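Local coordinates for protein PT26-6P (PDB 2WB7) that is of unknown function but is encoded by a mobile extrachromosomal element of a Thermococcus species and combines immunoglobulin-like domains with a helical domain, at residues E454-A458 with H484-D489; V313-G317 with L499-L503; E30-K34 with V227-D231. One frame throughout, in Å; residues are numbered along the deposited sequence.

Overall arrangement
The chain is elongated, and the three contacts sample different parts of it. Contact 1 joins two neighbouring helices inside the helical domain and is almost wholly buried. Contact 2 lies between domains: the turn at the end of strand 301-314, in the second immunoglobulin-like domain, meets the loop that links helix 471-499 to helix 503-523. Its centre lies about 24 Å from that of contact 1, both of whose segments fall, in sequence, between those of contact 2. Contact 3 sets helix 21-34 against the segment 227-231, and both its segments precede all the others. Its centre lies about 9 Å from the centre of the chain, and about 34 and 31 Å from the centres of contacts 1 and 2.

Contact 1 of 3, residues E454-A458 with H484-D489; sequences EYKAA and HEMAGD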
# COMPACT_ATOMS: atom_id res chain seq x y z
N GLU A 454 20.32 -24.32 10.38
CA GLU A 454 18.98 -24.88 10.56
C GLU A 454 18.98 -26.39 10.36
O GLU A 454 18.45 -27.14 11.21
CB GLU A 454 17.96 -24.20 9.65
CG GLU A 454 17.63 -22.79 10.10
CD GLU A 454 17.14 -22.72 11.55
OE1 GLU A 454 16.19 -23.43 11.95
OE2 GLU A 454 17.72 -21.93 12.32
N TYR A 455 19.58 -26.82 9.25
CA TYR A 455 19.68 -28.23 8.93
C TYR A 455 20.40 -28.95 10.06
O TYR A 455 19.95 -30.01 10.49
CB TYR A 455 20.41 -28.44 7.61
CG TYR A 455 19.63 -27.98 6.40
CD1 TYR A 455 20.26 -27.34 5.33
CD2 TYR A 455 18.26 -28.17 6.32
CE1 TYR A 455 19.56 -26.93 4.21
CE2 TYR A 455 17.54 -27.75 5.20
CZ TYR A 455 18.19 -27.14 4.15
OH TYR A 455 17.47 -26.73 3.05
N LYS A 456 21.50 -28.37 10.53
CA LYS A 456 22.25 -28.90 11.68
C LYS A 456 21.35 -29.08 12.90
O LYS A 456 21.46 -30.08 13.61
CB LYS A 456 23.41 -27.97 12.08
CG LYS A 456 24.73 -28.10 11.28
CD LYS A 456 25.88 -27.77 12.25
CE LYS A 456 26.95 -26.85 11.66
NZ LYS A 456 28.27 -27.55 11.48
N ALA A 457 20.47 -28.12 13.15
CA ALA A 457 19.57 -28.26 14.30
C ALA A 457 18.61 -29.42 14.09
O ALA A 457 18.24 -30.12 15.05
CB ALA A 457 18.79 -26.98 14.52
N ALA A 458 18.17 -29.60 12.85
CA ALA A 458 17.24 -30.66 12.54
C ALA A 458 17.91 -32.00 12.72
O ALA A 458 17.34 -32.91 13.32
CB ALA A 458 16.74 -30.51 11.13
N HIS A 484 12.69 -26.85 11.58
CA HIS A 484 14.09 -26.51 11.30
C HIS A 484 14.40 -26.80 9.84
O HIS A 484 15.05 -25.99 9.18
CB HIS A 484 15.09 -27.23 12.22
CG HIS A 484 15.26 -26.59 13.56
ND1 HIS A 484 15.48 -25.24 13.73
CD2 HIS A 484 15.27 -27.12 14.81
CE1 HIS A 484 15.60 -24.96 15.01
NE2 HIS A 484 15.46 -26.09 15.69
N GLU A 485 13.95 -27.93 9.31
CA GLU A 485 14.20 -28.21 7.89
C GLU A 485 13.52 -27.19 6.99
O GLU A 485 14.07 -26.80 5.95
CB GLU A 485 13.79 -29.62 7.47
CG GLU A 485 14.41 -29.97 6.13
CD GLU A 485 13.64 -31.00 5.29
OE1 GLU A 485 12.69 -31.62 5.82
OE2 GLU A 485 14.00 -31.19 4.09
N MSE A 486 12.32 -26.76 7.39
CA MSE A 486 11.57 -25.75 6.65
C MSE A 486 12.29 -24.41 6.64
O MSE A 486 12.37 -23.73 5.60
CB MSE A 486 10.19 -25.61 7.27
CG MSE A 486 9.25 -26.79 7.00
SE MSE A 486 7.73 -26.75 8.24
CE MSE A 486 6.47 -27.95 7.39
N ALA A 487 12.82 -24.04 7.81
CA ALA A 487 13.63 -22.84 7.98
C ALA A 487 14.87 -22.87 7.09
O ALA A 487 15.13 -21.94 6.34
CB ALA A 487 14.02 -22.72 9.42
N GLY A 488 15.61 -23.97 7.14
CA GLY A 488 16.76 -24.15 6.29
C GLY A 488 16.39 -24.07 4.83
O GLY A 488 17.12 -23.46 4.03
N ASP A 489 15.27 -24.67 4.46
CA ASP A 489 14.78 -24.59 3.08
C ASP A 489 14.55 -23.14 2.65
O ASP A 489 14.88 -22.75 1.52
CB ASP A 489 13.53 -25.44 2.86
CG ASP A 489 13.85 -26.93 2.85
OD1 ASP A 489 15.03 -27.30 2.62
OD2 ASP A 489 12.92 -27.74 3.06
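Two carboxylates and their partners account for the polar chemistry between these antiparallel helices. His-484 ND1 donates to Glu-454 OE1 at 2.6 Å, in a His-carboxylate hydrogen bond met near the ring plane; His-484 NE2 is taken up by Glu-524, and Glu-454 OE2 by Ser-517, so both side chains have a partner at each polar end. Tyr-455 OH donates to Asp-489 OD1 at 2.5 Å, and the same OD1 forms a salt bridge with Lys-425. Lys-425 also neutralises Glu-485, whose CA-to-CB bond points away and whose carboxylate accepts from the backbone N of Val-390 and Met-391.

Helices 442-465 and 471-499 here form part of an antiparallel helical bundle, their local axes 7.7 Å apart at 164°. Gly-488 lies with its CA 4.9 Å from that of Glu-454 and 4.2 Å from the centroid of the Tyr-455 ring, a CH-pi contact; glycine suits this place because a CB would lie only 2.7 Å from Tyr-455 CE2. The small methyl of Ala-457 fits over the imidazole face, its CB 3.5 Å from the His-484 ring centroid in a second CH-pi contact, while Ala-458 CB packs 3.8 Å from His-484 CB.

Contact 2 of 3, residues V313-G317 with L499-L503; sequences VIEGG and LNGDL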
# COMPACT_ATOMS: atom_id res chain seq x y z
N VAL A 313 11.17 -13.33 -12.90
CA VAL A 313 12.48 -12.76 -12.70
C VAL A 313 13.50 -13.74 -13.23
O VAL A 313 13.57 -14.91 -12.79
CB VAL A 313 12.76 -12.48 -11.21
CG1 VAL A 313 14.18 -12.03 -11.03
CG2 VAL A 313 11.83 -11.42 -10.70
N ILE A 314 14.31 -13.28 -14.17
CA ILE A 314 15.38 -14.09 -14.71
C ILE A 314 16.63 -13.98 -13.83
O ILE A 314 16.88 -12.92 -13.26
CB ILE A 314 15.74 -13.62 -16.09
CG1 ILE A 314 14.53 -13.79 -17.01
CG2 ILE A 314 16.94 -14.39 -16.61
CD1 ILE A 314 14.14 -15.24 -17.20
N GLU A 315 17.40 -15.06 -13.71
CA GLU A 315 18.68 -14.97 -13.00
C GLU A 315 19.50 -13.79 -13.53
O GLU A 315 19.67 -13.63 -14.73
CB GLU A 315 19.47 -16.25 -13.15
CG GLU A 315 18.90 -17.35 -12.32
CD GLU A 315 19.39 -18.73 -12.72
OE1 GLU A 315 20.24 -18.83 -13.64
OE2 GLU A 315 18.89 -19.71 -12.11
N GLY A 316 20.03 -12.98 -12.62
CA GLY A 316 20.71 -11.75 -13.00
C GLY A 316 19.86 -10.55 -12.63
O GLY A 316 20.38 -9.52 -12.22
N GLY A 317 18.55 -10.70 -12.77
CA GLY A 317 17.59 -9.71 -12.25
C GLY A 317 16.66 -9.11 -13.29
O GLY A 317 15.84 -8.26 -12.97
N LEU A 499 21.94 -14.02 -4.26
CA LEU A 499 22.99 -14.18 -5.27
C LEU A 499 22.61 -13.85 -6.71
O LEU A 499 23.50 -13.58 -7.51
CB LEU A 499 23.53 -15.60 -5.25
CG LEU A 499 24.40 -15.98 -4.06
CD1 LEU A 499 24.66 -17.48 -4.12
CD2 LEU A 499 25.70 -15.16 -4.06
N ASN A 500 21.33 -13.91 -7.07
CA ASN A 500 20.96 -13.69 -8.48
C ASN A 500 20.11 -12.48 -8.77
O ASN A 500 19.42 -12.45 -9.79
CB ASN A 500 20.28 -14.91 -9.07
CG ASN A 500 21.17 -16.11 -9.04
OD1 ASN A 500 21.48 -16.62 -7.97
ND2 ASN A 500 21.60 -16.56 -10.22
N GLY A 501 20.17 -11.48 -7.90
CA GLY A 501 19.56 -10.20 -8.23
C GLY A 501 18.13 -10.00 -7.76
O GLY A 501 17.42 -9.15 -8.28
N ASP A 502 17.70 -10.76 -6.76
CA ASP A 502 16.41 -10.50 -6.16
C ASP A 502 16.53 -10.48 -4.66
O ASP A 502 16.06 -11.38 -3.98
CB ASP A 502 15.40 -11.55 -6.58
CG ASP A 502 13.98 -11.16 -6.22
OD1 ASP A 502 13.83 -10.15 -5.51
OD2 ASP A 502 13.04 -11.87 -6.64
N LEU A 503 17.16 -9.44 -4.14
CA LEU A 503 17.38 -9.33 -2.71
C LEU A 503 16.09 -9.04 -1.95
O LEU A 503 15.96 -9.38 -0.77
CB LEU A 503 18.43 -8.27 -2.44
CG LEU A 503 18.75 -7.98 -0.98
CD1 LEU A 503 19.04 -9.27 -0.15
CD2 LEU A 503 19.91 -6.97 -0.93
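Backbone hydrogen bonding anchors this contact. Gly-316 N donates to Asn-500 O at 2.9 Å, the one hydrogen bond running directly between the two segments. The donor is presented by a type II beta turn from Ile-314 to Gly-317, closed by its own bond from Gly-317 N to Ile-314 O at 2.8 Å. Gly-316 occupies the third turn position with a positive phi of 109°, where a CB would jam against the preceding carbonyl; Gly-317, with phi 122°, needs the same freedom.

Van der Waals contact brings the main chains close, with Gly-317 CA only 4.5 Å from Gly-501 CA. Gly-501 also has positive phi, and a CB there would run into Gly-316 O, so glycine suits both its own conformation and the space across the gap. Asn-500 has more area buried here than any other residue of the two segments, its side chain lying along Glu-315. Val-313 CG2 approaches Asp-502 OD2 at 4.3 Å, a loose contact of a beta-branched strand residue with the edge of the loop.

Polar side chains bind the junction more widely. Asp-502 OD2 is hydrogen-bonded to His-354 of strand 350-364, and Arg-149 reaches the carbonyl oxygens of both Gly-317 and Gly-501, bridging the segments from a third part of the chain.

Asp-502 is the N-cap of helix 503-523: its OD1 accepts from Gln-505 N, a role in the first turn that suits aspartate. The type II turn of the 301-314/319-331 beta hairpin thus docks on an N-capped interhelical loop, joining the second immunoglobulin-like domain to the helical domain.

Contact 3 of 3, residues E30-K34 with V227-D231; sequences ELTAK and VATID
Glu-30, Leu-31 and Lys-34 lie on one face of helix 21-34, and the non-regular segment 227-231 runs alongside them, roughly antiparallel to the helix, with Leu-31 CA 6.4 Å from Ala-228 CA and Lys-34 CA 7.3 Å from Val-227 CA. Ala-228 is the centre of an inverse gamma turn (phi/psi -89/59); residues 229-231 are extended.

Glu-30 (chi1 and chi2 t) reaches out, its OE2 accepting from Asp-231 N at 3.0 Å and lying 2.8 Å from Asp-231 OD2, a like-charge approach that Lys-34 (chi1-chi4 m, t, t, p) offsets. Lys-34 NZ to Glu-30 OE2, 2.9 Å, is an i to i+4 helical salt bridge whose two ends both bind loop backbone, for NZ donates to Thr-229 O at 2.9 Å. A water links NZ (3.2 Å) to Asp-231 OD1 (2.5 Å).

Leu-31 (t, p) supplies the apolar part, CD1 lying 4.1 Å from Ala-228 CB and 4.3 Å from Ile-230 CG2. Strand 253-261 borders the contact: Tyr-259 touches Leu-31 and Ala-228, and Leu-254 meets Ile-230.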
# COMPACT_ATOMS: atom_id res chain seq x y z
N GLU A 30 -10.27 -2.10 7.51
CA GLU A 30 -9.20 -1.87 8.48
C GLU A 30 -8.16 -0.91 7.93
O GLU A 30 -7.71 -0.01 8.63
CB GLU A 30 -8.56 -3.19 8.88
CG GLU A 30 -7.32 -3.01 9.73
CD GLU A 30 -6.56 -4.31 9.93
OE1 GLU A 30 -7.09 -5.38 9.53
OE2 GLU A 30 -5.44 -4.26 10.49
N LEU A 31 -7.75 -1.12 6.69
CA LEU A 31 -6.70 -0.31 6.07
C LEU A 31 -7.17 1.13 5.86
O LEU A 31 -6.42 2.07 6.10
CB LEU A 31 -6.28 -0.90 4.73
CG LEU A 31 -4.90 -0.45 4.27
CD1 LEU A 31 -3.89 -0.87 5.32
CD2 LEU A 31 -4.53 -1.07 2.94
N THR A 32 -8.41 1.28 5.42
CA THR A 32 -9.00 2.59 5.21
C THR A 32 -9.02 3.41 6.50
O THR A 32 -8.67 4.59 6.49
CB THR A 32 -10.44 2.51 4.68
OG1 THR A 32 -10.43 2.19 3.28
CG2 THR A 32 -11.14 3.84 4.85
N ALA A 33 -9.44 2.79 7.60
CA ALA A 33 -9.43 3.45 8.90
C ALA A 33 -8.04 3.99 9.18
O ALA A 33 -7.88 5.13 9.56
CB ALA A 33 -9.83 2.48 9.99
N LYS A 34 -7.03 3.15 8.99
CA LYS A 34 -5.65 3.58 9.21
C LYS A 34 -5.27 4.83 8.38
O LYS A 34 -4.34 5.55 8.72
CB LYS A 34 -4.67 2.45 8.88
CG LYS A 34 -4.58 1.29 9.86
CD LYS A 34 -3.35 0.41 9.49
CE LYS A 34 -3.01 -0.64 10.56
NZ LYS A 34 -3.91 -1.83 10.50
N VAL A 227 2.72 2.05 7.38
CA VAL A 227 1.40 2.38 7.89
C VAL A 227 0.32 1.44 7.31
O VAL A 227 -0.69 1.15 7.96
CB VAL A 227 1.03 3.84 7.57
CG1 VAL A 227 -0.32 4.18 8.18
CG2 VAL A 227 2.12 4.80 8.06
N ALA A 228 0.57 0.96 6.09
CA ALA A 228 -0.38 0.14 5.35
C ALA A 228 -0.25 -1.36 5.61
O ALA A 228 -0.03 -2.14 4.70
CB ALA A 228 -0.27 0.43 3.88
N THR A 229 -0.40 -1.76 6.86
CA THR A 229 -0.34 -3.16 7.23
C THR A 229 -1.72 -3.65 7.60
O THR A 229 -2.44 -2.96 8.30
CB THR A 229 0.53 -3.31 8.47
OG1 THR A 229 1.90 -3.12 8.11
CG2 THR A 229 0.35 -4.69 9.09
N ILE A 230 -2.09 -4.84 7.14
CA ILE A 230 -3.28 -5.50 7.67
C ILE A 230 -2.88 -6.53 8.74
O ILE A 230 -1.86 -7.19 8.62
CB ILE A 230 -4.13 -6.16 6.58
CG1 ILE A 230 -3.30 -7.15 5.78
CG2 ILE A 230 -4.71 -5.11 5.65
CD1 ILE A 230 -4.13 -7.96 4.79
N ASP A 231 -3.69 -6.63 9.78
CA ASP A 231 -3.39 -7.56 10.87
C ASP A 231 -3.51 -8.99 10.37
O ASP A 231 -4.56 -9.40 9.87
CB ASP A 231 -4.38 -7.37 12.04
CG ASP A 231 -4.26 -6.00 12.70
OD1 ASP A 231 -3.12 -5.49 12.83
OD2 ASP A 231 -5.32 -5.44 13.07
O HOH W 1 -1.74 -3.91 11.50